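Local coordinates for hypothetical protein SSO2273 (Sulfolobus solfataricus, PDB 2X4H) that probably acts as a metal-dependent transcriptional repressor of the DtxR/MntR family, binding DNA and zinc ions and assembling through protein dimerisation, at residues 13-18 with 56-61; 23-26 with 31-34; 35-40 with 46-51; 86-91 with 107-112. All coordinates share one frame; numbering follows the deposited sequence.

Interaction 1. Residues 13-18 with 56-61. With ZN (zinc ion), chain K.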
# COMPACT_ATOMS: atom_id res chain seq x y z
N ARG C 13 -12.79 -3.02 -2.86
CA ARG C 13 -13.63 -3.00 -4.03
C ARG C 13 -12.93 -2.32 -5.22
O ARG C 13 -13.04 -2.78 -6.35
CB ARG C 13 -14.91 -2.28 -3.63
CG ARG C 13 -15.86 -1.92 -4.73
CD ARG C 13 -16.69 -3.07 -5.17
NE ARG C 13 -17.40 -3.72 -4.07
CZ ARG C 13 -18.04 -4.86 -4.25
NH1 ARG C 13 -18.05 -5.42 -5.45
NH2 ARG C 13 -18.64 -5.45 -3.25
N ARG C 14 -12.20 -1.24 -4.96
CA ARG C 14 -11.45 -0.58 -6.02
C ARG C 14 -10.33 -1.46 -6.55
O ARG C 14 -10.09 -1.49 -7.75
CB ARG C 14 -10.86 0.73 -5.52
CG ARG C 14 -11.90 1.80 -5.32
CD ARG C 14 -11.44 2.82 -4.28
NE ARG C 14 -12.40 3.89 -4.11
CZ ARG C 14 -13.53 3.79 -3.41
NH1 ARG C 14 -13.84 2.67 -2.78
NH2 ARG C 14 -14.36 4.82 -3.33
N GLU C 15 -9.64 -2.15 -5.64
CA GLU C 15 -8.62 -3.12 -6.02
C GLU C 15 -9.19 -4.23 -6.88
O GLU C 15 -8.59 -4.63 -7.89
CB GLU C 15 -7.96 -3.71 -4.77
CG GLU C 15 -6.92 -2.78 -4.10
CD GLU C 15 -6.49 -3.26 -2.73
OE1 GLU C 15 -7.17 -4.10 -2.14
OE2 GLU C 15 -5.45 -2.80 -2.20
N PHE C 16 -10.37 -4.71 -6.49
CA PHE C 16 -11.10 -5.66 -7.28
C PHE C 16 -11.23 -5.23 -8.74
O PHE C 16 -10.96 -6.01 -9.64
CB PHE C 16 -12.48 -5.87 -6.66
CG PHE C 16 -13.27 -6.96 -7.29
CD1 PHE C 16 -12.80 -8.26 -7.27
CD2 PHE C 16 -14.52 -6.70 -7.83
CE1 PHE C 16 -13.56 -9.28 -7.81
CE2 PHE C 16 -15.27 -7.72 -8.38
CZ PHE C 16 -14.79 -9.01 -8.37
N SER C 17 -11.69 -4.00 -8.97
CA SER C 17 -11.78 -3.43 -10.33
C SER C 17 -10.46 -3.44 -11.09
O SER C 17 -10.42 -3.76 -12.28
CB SER C 17 -12.32 -2.00 -10.28
OG SER C 17 -13.71 -2.02 -10.04
N TYR C 18 -9.38 -3.07 -10.40
CA TYR C 18 -8.05 -3.12 -11.00
C TYR C 18 -7.75 -4.52 -11.47
O TYR C 18 -7.36 -4.72 -12.61
CB TYR C 18 -6.96 -2.72 -9.99
CG TYR C 18 -6.61 -1.26 -9.97
CD1 TYR C 18 -7.49 -0.31 -9.44
CD2 TYR C 18 -5.37 -0.82 -10.42
CE1 TYR C 18 -7.17 1.04 -9.40
CE2 TYR C 18 -5.03 0.53 -10.37
CZ TYR C 18 -5.92 1.45 -9.86
OH TYR C 18 -5.57 2.78 -9.82
N GLU C 56 1.31 -5.06 -5.86
CA GLU C 56 2.52 -5.90 -5.90
C GLU C 56 3.00 -6.22 -4.47
O GLU C 56 3.37 -7.34 -4.19
CB GLU C 56 3.62 -5.25 -6.77
CG GLU C 56 4.84 -6.13 -7.00
CD GLU C 56 5.70 -5.71 -8.20
OE1 GLU C 56 5.68 -4.52 -8.59
OE2 GLU C 56 6.42 -6.58 -8.74
N GLU C 57 2.94 -5.24 -3.57
CA GLU C 57 3.27 -5.47 -2.15
C GLU C 57 2.40 -6.51 -1.47
O GLU C 57 2.85 -7.23 -0.59
CB GLU C 57 3.14 -4.17 -1.34
CG GLU C 57 4.23 -3.17 -1.58
CD GLU C 57 4.02 -1.87 -0.81
OE1 GLU C 57 4.80 -0.92 -1.05
OE2 GLU C 57 3.09 -1.80 0.02
N LYS C 58 1.13 -6.56 -1.85
CA LYS C 58 0.17 -7.57 -1.35
C LYS C 58 0.31 -8.92 -2.04
O LYS C 58 -0.37 -9.87 -1.67
CB LYS C 58 -1.28 -7.09 -1.49
CG LYS C 58 -1.62 -5.95 -0.53
CD LYS C 58 -2.88 -5.17 -0.94
CE LYS C 58 -4.17 -5.86 -0.47
NZ LYS C 58 -5.33 -4.92 -0.31
N GLY C 59 1.17 -9.00 -3.06
CA GLY C 59 1.44 -10.24 -3.77
C GLY C 59 0.31 -10.66 -4.70
O GLY C 59 0.22 -11.83 -5.07
N LEU C 60 -0.53 -9.71 -5.10
CA LEU C 60 -1.68 -9.97 -5.97
C LEU C 60 -1.35 -9.70 -7.44
O LEU C 60 -1.99 -10.26 -8.33
CB LEU C 60 -2.88 -9.12 -5.55
CG LEU C 60 -3.29 -9.25 -4.08
CD1 LEU C 60 -4.19 -8.09 -3.66
CD2 LEU C 60 -4.00 -10.58 -3.82
N VAL C 61 -0.36 -8.84 -7.68
CA VAL C 61 0.18 -8.64 -9.03
C VAL C 61 1.70 -8.69 -9.09
O VAL C 61 2.40 -8.58 -8.07
CB VAL C 61 -0.30 -7.32 -9.68
CG1 VAL C 61 -1.82 -7.26 -9.69
CG2 VAL C 61 0.30 -6.13 -8.98
ZN ZN K . -5.08 -0.80 -2.86
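E15 and K58 approach from opposite directions and join in a salt bridge that is nearly the whole of this contact. The tight part is the bridge itself. K58 NZ donates to E15 OE1 at 2.7 Å, arriving on the syn side and 18° out of the carboxylate plane, and makes a second, weak bond of 2.8 Å to E15 OE2. E15 OE2 also binds a zinc ion at 2.1 Å, so one carboxylate is shared between a metal and an ammonium group, two positive neighbours that would tend to keep it ionised. This exemplifies how a second-shell lysine can steady a metal ligand. OE1 is gripped further by the backbone N of S12, and NZ by the carbonyl O of N10. With a methionine in place of K58 the ammonium is gone, and E15 OE1 would probably be left with the S12 N-H and without its charged mate, holding the carboxylate less firmly at the zinc. Beyond the bridge the contact is loose: the backbones stay 9.8 Å apart at their nearest CA atoms, those of E15 and L60. The K58 chain, bent at chi3 (83°), reaches E15 from the more exposed margin. K58 leads into G59, whose positive phi closes helix 45-57 in a Schellman motif. Helix 13-27 thus lies against helix 45-57, with E15 also touching L55, while L60 turns to S77 of helix 72-94.

Interaction 2. Residues 23-26 with 31-34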
# COMPACT_ATOMS: atom_id res chain seq x y z
N LYS C 23 -6.80 -8.75 -15.39
CA LYS C 23 -7.11 -10.13 -15.83
C LYS C 23 -7.60 -10.22 -17.29
O LYS C 23 -7.28 -11.18 -17.99
CB LYS C 23 -8.12 -10.80 -14.88
CG LYS C 23 -8.31 -12.32 -15.09
CD LYS C 23 -9.33 -12.89 -14.12
CE LYS C 23 -9.56 -14.39 -14.33
NZ LYS C 23 -10.20 -14.65 -15.63
N ARG C 24 -8.37 -9.24 -17.73
CA ARG C 24 -8.88 -9.21 -19.11
C ARG C 24 -7.72 -9.24 -20.11
O ARG C 24 -7.69 -10.07 -21.00
CB ARG C 24 -9.78 -7.97 -19.31
CG ARG C 24 -10.57 -7.93 -20.61
CD ARG C 24 -11.11 -6.53 -20.94
NE ARG C 24 -11.97 -5.95 -19.90
CZ ARG C 24 -11.71 -4.85 -19.17
NH1 ARG C 24 -10.58 -4.15 -19.33
NH2 ARG C 24 -12.58 -4.42 -18.27
N TYR C 25 -6.75 -8.34 -19.96
CA TYR C 25 -5.53 -8.36 -20.78
C TYR C 25 -4.81 -9.70 -20.64
O TYR C 25 -4.57 -10.38 -21.66
CB TYR C 25 -4.60 -7.17 -20.43
CG TYR C 25 -5.21 -5.84 -20.81
CD1 TYR C 25 -5.75 -5.00 -19.84
CD2 TYR C 25 -5.31 -5.45 -22.14
CE1 TYR C 25 -6.34 -3.81 -20.19
CE2 TYR C 25 -5.91 -4.25 -22.48
CZ TYR C 25 -6.42 -3.44 -21.50
OH TYR C 25 -7.02 -2.26 -21.85
N ASN C 26 -4.51 -10.09 -19.40
CA ASN C 26 -3.78 -11.34 -19.13
C ASN C 26 -4.49 -12.58 -19.72
O ASN C 26 -3.84 -13.43 -20.30
CB ASN C 26 -3.59 -11.58 -17.64
CG ASN C 26 -2.75 -10.52 -16.92
OD1 ASN C 26 -2.66 -10.57 -15.69
ND2 ASN C 26 -2.16 -9.57 -17.66
N GLY C 31 0.42 -8.60 -21.08
CA GLY C 31 0.51 -7.88 -19.81
C GLY C 31 -0.32 -6.61 -19.84
O GLY C 31 -0.42 -5.96 -20.87
N ALA C 32 -0.93 -6.27 -18.72
CA ALA C 32 -1.74 -5.05 -18.63
C ALA C 32 -0.81 -3.85 -18.45
O ALA C 32 -0.17 -3.73 -17.39
CB ALA C 32 -2.70 -5.13 -17.46
N LYS C 33 -0.72 -2.98 -19.45
CA LYS C 33 0.13 -1.77 -19.35
C LYS C 33 -0.54 -0.70 -18.48
O LYS C 33 -1.77 -0.56 -18.50
CB LYS C 33 0.48 -1.19 -20.73
CG LYS C 33 1.05 -2.21 -21.70
CD LYS C 33 1.79 -1.54 -22.85
CE LYS C 33 1.79 -2.43 -24.08
NZ LYS C 33 1.90 -3.88 -23.70
N ILE C 34 0.29 0.06 -17.76
CA ILE C 34 -0.19 1.07 -16.83
C ILE C 34 -1.21 1.98 -17.46
O ILE C 34 -2.28 2.22 -16.87
CB ILE C 34 0.97 1.87 -16.23
CG1 ILE C 34 1.82 0.94 -15.37
CG2 ILE C 34 0.45 3.06 -15.38
CD1 ILE C 34 1.04 0.24 -14.27
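Y25 lies against A32, and its side chain can be followed outward as an example of how one residue joins three parts of a domain. Y25 CB sits 4.0 Å from A32 CA. CG keeps near the same CA, and Y25 CD1 then reaches the methyl group, 3.9 Å from A32 CB, which approaches the ring obliquely. With CG anti to the carbonyl carbon (chi1 -66°), the ring is carried past A32 toward helix 34-41. There its hydroxyl end packs on R36, and OH is probably hydrogen-bonded to D40 OD1. The next residue, N26, meets the same loop from one residue earlier: N26 ND2 stands 3.8 Å from G31 CA and 3.7 Å from A32 N without bonding either. Its amide is satisfied otherwise, ND2 by the carbonyls of E30 and V68 and OD1 by the backbone N of I70. A32 in turn pairs through its backbone with V68, so the extended 31-33 run lies beside strand 67-70 before K33 takes the N-cap of the next helix. Such a link between the first two helices, laid along the wing hairpin, is characteristic of the winged helix-turn-helix fold.

Interaction 3. Residues 35-40 with 46-51. With ZN (zinc ion), chain L; ZN (zinc ion), chain K.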
# COMPACT_ATOMS: atom_id res chain seq x y z
N ASN C 35 -0.95 2.43 -18.67
CA ASN C 35 -1.85 3.41 -19.32
C ASN C 35 -3.13 2.82 -19.93
O ASN C 35 -4.13 3.53 -20.09
CB ASN C 35 -1.06 4.22 -20.32
CG ASN C 35 0.09 4.94 -19.65
OD1 ASN C 35 -0.11 5.92 -18.94
ND2 ASN C 35 1.30 4.42 -19.81
N ARG C 36 -3.13 1.53 -20.23
CA ARG C 36 -4.36 0.87 -20.69
C ARG C 36 -5.32 0.67 -19.52
O ARG C 36 -6.51 0.92 -19.64
CB ARG C 36 -4.06 -0.46 -21.39
CG ARG C 36 -3.27 -0.34 -22.70
CD ARG C 36 -4.03 0.40 -23.81
NE ARG C 36 -5.14 -0.36 -24.39
CZ ARG C 36 -6.44 -0.03 -24.32
NH1 ARG C 36 -6.86 1.04 -23.67
NH2 ARG C 36 -7.34 -0.82 -24.92
N ILE C 37 -4.77 0.23 -18.38
CA ILE C 37 -5.52 0.11 -17.14
C ILE C 37 -6.15 1.44 -16.77
O ILE C 37 -7.32 1.50 -16.36
CB ILE C 37 -4.63 -0.33 -15.97
CG1 ILE C 37 -3.99 -1.69 -16.23
CG2 ILE C 37 -5.45 -0.35 -14.67
CD1 ILE C 37 -2.94 -2.10 -15.18
N ALA C 38 -5.37 2.51 -16.93
CA ALA C 38 -5.79 3.86 -16.57
C ALA C 38 -6.97 4.31 -17.42
O ALA C 38 -7.96 4.84 -16.90
CB ALA C 38 -4.61 4.83 -16.72
N LYS C 39 -6.85 4.11 -18.73
CA LYS C 39 -7.92 4.49 -19.65
C LYS C 39 -9.19 3.65 -19.45
O LYS C 39 -10.32 4.19 -19.46
CB LYS C 39 -7.42 4.38 -21.09
CG LYS C 39 -8.31 5.03 -22.15
CD LYS C 39 -7.69 4.85 -23.54
CE LYS C 39 -8.55 5.43 -24.65
NZ LYS C 39 -7.75 5.53 -25.92
N ASP C 40 -9.02 2.34 -19.25
CA ASP C 40 -10.18 1.47 -19.01
C ASP C 40 -10.98 1.90 -17.76
O ASP C 40 -12.20 1.95 -17.81
CB ASP C 40 -9.74 0.00 -18.89
CG ASP C 40 -9.11 -0.53 -20.18
OD1 ASP C 40 -8.45 -1.60 -20.14
OD2 ASP C 40 -9.25 0.12 -21.24
N SER C 46 -0.50 7.91 -13.05
CA SER C 46 0.25 8.02 -11.81
C SER C 46 -0.50 7.30 -10.68
O SER C 46 0.11 6.57 -9.91
CB SER C 46 0.46 9.50 -11.43
OG SER C 46 -0.78 10.12 -11.14
N SER C 47 -1.81 7.50 -10.60
CA SER C 47 -2.65 6.74 -9.65
C SER C 47 -2.58 5.24 -9.91
O SER C 47 -2.46 4.46 -8.96
CB SER C 47 -4.10 7.21 -9.71
OG SER C 47 -4.21 8.61 -9.53
N VAL C 48 -2.62 4.82 -11.17
CA VAL C 48 -2.49 3.41 -11.48
C VAL C 48 -1.12 2.88 -11.11
O VAL C 48 -1.02 1.81 -10.52
CB VAL C 48 -2.80 3.09 -12.96
CG1 VAL C 48 -2.53 1.62 -13.28
CG2 VAL C 48 -4.25 3.44 -13.28
N PHE C 49 -0.05 3.62 -11.42
CA PHE C 49 1.31 3.20 -11.04
C PHE C 49 1.43 3.05 -9.52
O PHE C 49 2.00 2.08 -9.03
CB PHE C 49 2.36 4.21 -11.53
CG PHE C 49 3.78 3.71 -11.42
CD1 PHE C 49 4.49 3.34 -12.56
CD2 PHE C 49 4.40 3.59 -10.17
CE1 PHE C 49 5.79 2.87 -12.46
CE2 PHE C 49 5.70 3.12 -10.06
CZ PHE C 49 6.41 2.77 -11.22
N GLU C 50 0.92 4.03 -8.79
CA GLU C 50 0.98 3.99 -7.33
C GLU C 50 0.20 2.79 -6.81
O GLU C 50 0.72 2.02 -6.01
CB GLU C 50 0.43 5.31 -6.75
CG GLU C 50 0.33 5.38 -5.23
CD GLU C 50 1.66 5.39 -4.49
OE1 GLU C 50 1.65 4.94 -3.33
OE2 GLU C 50 2.69 5.85 -5.02
N GLU C 51 -1.03 2.62 -7.29
CA GLU C 51 -1.87 1.52 -6.79
C GLU C 51 -1.25 0.19 -7.16
O GLU C 51 -1.14 -0.70 -6.33
CB GLU C 51 -3.32 1.64 -7.25
CG GLU C 51 -4.29 0.55 -6.68
CD GLU C 51 -4.39 0.57 -5.17
OE1 GLU C 51 -3.86 1.49 -4.54
OE2 GLU C 51 -4.99 -0.33 -4.55
ZN ZN L . 0.87 4.59 -1.74
ZN ZN K . -5.08 -0.80 -2.86
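V48 faces I37 and A38, and the apolar part of the contact rests on its two methyl groups, each with its own partner. V48 CG1, anti to the backbone N (chi1 175°), packs 3.8 Å from I37 CG2 and 3.9 Å from I37 CB, the two side chains meeting at a slant. V48 CG2 lies 3.7 Å from A38 CB and equally near A38 CA. The small alanine lets the helices come close, with A38 and V48 CA atoms 6.1 Å apart. Shortening V48 to an alanine removes both methyls and would probably open a gap beside I37 and A38, leaving the helix pair less firmly joined. Ionic interaction stays on the outer side of helix 34-41, where R36 NH1 and D40 OD2 lie 3.5 Å apart as charges alone. Metal coordination belongs to residues a little further along helix 45-57: E50 OE1 and E51 OE2 each bind a zinc ion. The E50 site also takes H54, with E15 and E51 of the second subunit; the E51 site takes E15, with E50 and H54 of the second subunit. As a worked case of the helix-turn-helix, helix 34-41 packs across helix 45-57, which by its position is probably the recognition helix. I37 also reaches I22 of helix 13-27, and E51 touches Y18 there, completing a three-helix bundle.

Interaction 4. Residues 86-91 with 107-112. With ZN (zinc ion), chain N; ZN (zinc ion), chain M.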
# COMPACT_ATOMS: atom_id res chain seq x y z
N ARG C 86 -21.81 -12.88 -3.59
CA ARG C 86 -22.93 -13.69 -4.04
C ARG C 86 -23.50 -14.61 -2.94
O ARG C 86 -24.72 -14.82 -2.86
CB ARG C 86 -22.48 -14.45 -5.29
CG ARG C 86 -22.28 -13.52 -6.48
CD ARG C 86 -21.73 -14.19 -7.73
NE ARG C 86 -21.54 -13.17 -8.77
CZ ARG C 86 -20.92 -13.34 -9.93
NH1 ARG C 86 -20.37 -14.49 -10.28
NH2 ARG C 86 -20.81 -12.32 -10.75
N VAL C 87 -22.64 -15.15 -2.09
CA VAL C 87 -23.12 -15.88 -0.92
C VAL C 87 -23.92 -14.96 0.01
O VAL C 87 -25.01 -15.33 0.46
CB VAL C 87 -21.96 -16.56 -0.17
CG1 VAL C 87 -22.42 -17.11 1.17
CG2 VAL C 87 -21.34 -17.67 -1.06
N ILE C 88 -23.42 -13.76 0.29
CA ILE C 88 -24.18 -12.80 1.08
C ILE C 88 -25.52 -12.48 0.42
O ILE C 88 -26.55 -12.47 1.09
CB ILE C 88 -23.38 -11.51 1.36
CG1 ILE C 88 -22.40 -11.74 2.51
CG2 ILE C 88 -24.32 -10.37 1.78
CD1 ILE C 88 -21.30 -10.73 2.55
N GLU C 89 -25.54 -12.27 -0.90
CA GLU C 89 -26.79 -11.98 -1.58
C GLU C 89 -27.85 -13.03 -1.30
O GLU C 89 -29.01 -12.69 -1.10
CB GLU C 89 -26.62 -11.93 -3.10
CG GLU C 89 -25.90 -10.75 -3.60
CD GLU C 89 -26.13 -10.50 -5.09
OE1 GLU C 89 -26.26 -11.49 -5.88
OE2 GLU C 89 -26.11 -9.30 -5.46
N ILE C 90 -27.45 -14.30 -1.35
CA ILE C 90 -28.36 -15.41 -1.12
C ILE C 90 -28.93 -15.37 0.28
O ILE C 90 -30.14 -15.56 0.46
CB ILE C 90 -27.71 -16.78 -1.39
CG1 ILE C 90 -27.55 -16.98 -2.90
CG2 ILE C 90 -28.58 -17.94 -0.82
CD1 ILE C 90 -26.77 -18.21 -3.31
N LEU C 91 -28.06 -15.14 1.28
CA LEU C 91 -28.53 -14.98 2.66
C LEU C 91 -29.56 -13.87 2.73
O LEU C 91 -30.60 -14.04 3.35
CB LEU C 91 -27.38 -14.69 3.64
CG LEU C 91 -27.78 -14.30 5.07
CD1 LEU C 91 -28.49 -15.43 5.77
CD2 LEU C 91 -26.52 -13.80 5.87
N LYS C 107 -22.59 -5.03 -1.37
CA LYS C 107 -21.37 -4.32 -1.78
C LYS C 107 -20.81 -3.44 -0.65
O LYS C 107 -19.61 -3.21 -0.60
CB LYS C 107 -21.58 -3.48 -3.05
CG LYS C 107 -21.65 -4.31 -4.33
CD LYS C 107 -21.76 -3.43 -5.58
CE LYS C 107 -21.90 -4.29 -6.83
NZ LYS C 107 -22.84 -3.71 -7.82
N GLN C 108 -21.66 -3.01 0.27
CA GLN C 108 -21.19 -2.19 1.39
C GLN C 108 -20.34 -2.92 2.44
O GLN C 108 -19.72 -2.28 3.26
CB GLN C 108 -22.37 -1.48 2.07
CG GLN C 108 -23.03 -0.43 1.18
CD GLN C 108 -24.26 0.18 1.79
OE1 GLN C 108 -24.25 0.61 2.95
NE2 GLN C 108 -25.35 0.24 1.01
N PHE C 109 -20.32 -4.25 2.45
CA PHE C 109 -19.50 -4.97 3.44
C PHE C 109 -18.93 -6.33 3.01
O PHE C 109 -18.08 -6.88 3.72
CB PHE C 109 -20.28 -5.13 4.76
CG PHE C 109 -21.51 -5.97 4.65
CD1 PHE C 109 -21.50 -7.31 5.02
CD2 PHE C 109 -22.71 -5.41 4.21
CE1 PHE C 109 -22.66 -8.11 4.92
CE2 PHE C 109 -23.87 -6.18 4.11
CZ PHE C 109 -23.84 -7.54 4.46
N ASP C 110 -19.38 -6.87 1.88
CA ASP C 110 -18.87 -8.15 1.39
C ASP C 110 -17.36 -8.26 1.45
O ASP C 110 -16.85 -9.25 1.91
CB ASP C 110 -19.38 -8.50 -0.02
CG ASP C 110 -19.19 -7.39 -1.03
OD1 ASP C 110 -18.36 -6.45 -0.83
OD2 ASP C 110 -19.89 -7.46 -2.08
N TYR C 111 -16.66 -7.21 1.00
CA TYR C 111 -15.18 -7.19 0.93
C TYR C 111 -14.48 -7.17 2.30
O TYR C 111 -13.28 -7.36 2.38
CB TYR C 111 -14.71 -5.97 0.10
CG TYR C 111 -15.00 -4.62 0.75
CD1 TYR C 111 -13.99 -3.91 1.41
CD2 TYR C 111 -16.27 -4.05 0.72
CE1 TYR C 111 -14.24 -2.69 2.03
CE2 TYR C 111 -16.54 -2.83 1.34
CZ TYR C 111 -15.51 -2.15 1.98
OH TYR C 111 -15.75 -0.95 2.60
N LEU C 112 -15.23 -6.94 3.38
CA LEU C 112 -14.66 -6.94 4.74
C LEU C 112 -14.80 -8.29 5.45
O LEU C 112 -14.17 -8.50 6.48
CB LEU C 112 -15.29 -5.81 5.58
CG LEU C 112 -14.82 -4.44 5.07
CD1 LEU C 112 -15.83 -3.34 5.34
CD2 LEU C 112 -13.42 -4.05 5.62
ZN ZN N . -26.01 -11.36 -7.75
ZN ZN M . -24.80 -8.55 -6.90
O HOH W 1 -24.01 -10.03 -8.35
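I88 carries its whole segment's share of this contact, meeting F109 and D110 while the very next residue, E89, points its carboxylate at two zinc ions. The methyl CD1 of I88 does most of the touching: it sits 3.7 Å from D110 CA and 3.8 Å from F109 CE1, approaching the ring obliquely, and CG2 adds a contact of 3.9 Å to F109 CZ. F109 reaches back to the isoleucine because CG lies between the backbone N and the carbonyl carbon (chi1 64°). E89 illustrates the bridging carboxylate of binuclear sites. E89 OE1 binds one zinc at 1.9 Å and E89 OE2 the other at 2.1 Å, and a water joins both metals, 2.5 Å from the first and 2.2 Å from the second. C131 and H133 complete the OE1 site, H85 and C103 the OE2 site. D110 is second shell here: OD2 accepts a hydrogen bond from H85 ND1, orienting that imidazole and probably making it a stronger zinc ligand, while OD1 forms a salt bridge with R13. The I88 contact thus lies beside the metal centre, where the loop also supplies D110. Helix 72-94 also packs against helix 115-124, V87 and L91 on L121, and F109 touches I117 of the third subunit.

Overall arrangement
Interactions 1, 2 and 3 build the winged helix-turn-helix domain, and interaction 4 belongs to the metal-binding and dimerisation domain. Interactions 1 and 3, their centres 12 Å apart, share helix 45-57 and one zinc ion, to which each contributes a glutamate of this chain; the second subunit supplies the other protein ligands. Interactions 2 and 3, their centres 11 Å apart, join where helix 13-27 meets helix 34-41. Interaction 4, beside the binuclear zinc centre, has its centre about 27 Å from those of interactions 2 and 3. Segment 13-18 of interaction 1 also reaches the second domain, R13 NH2 lying 2.6 Å from D110 OD1 in a salt bridge.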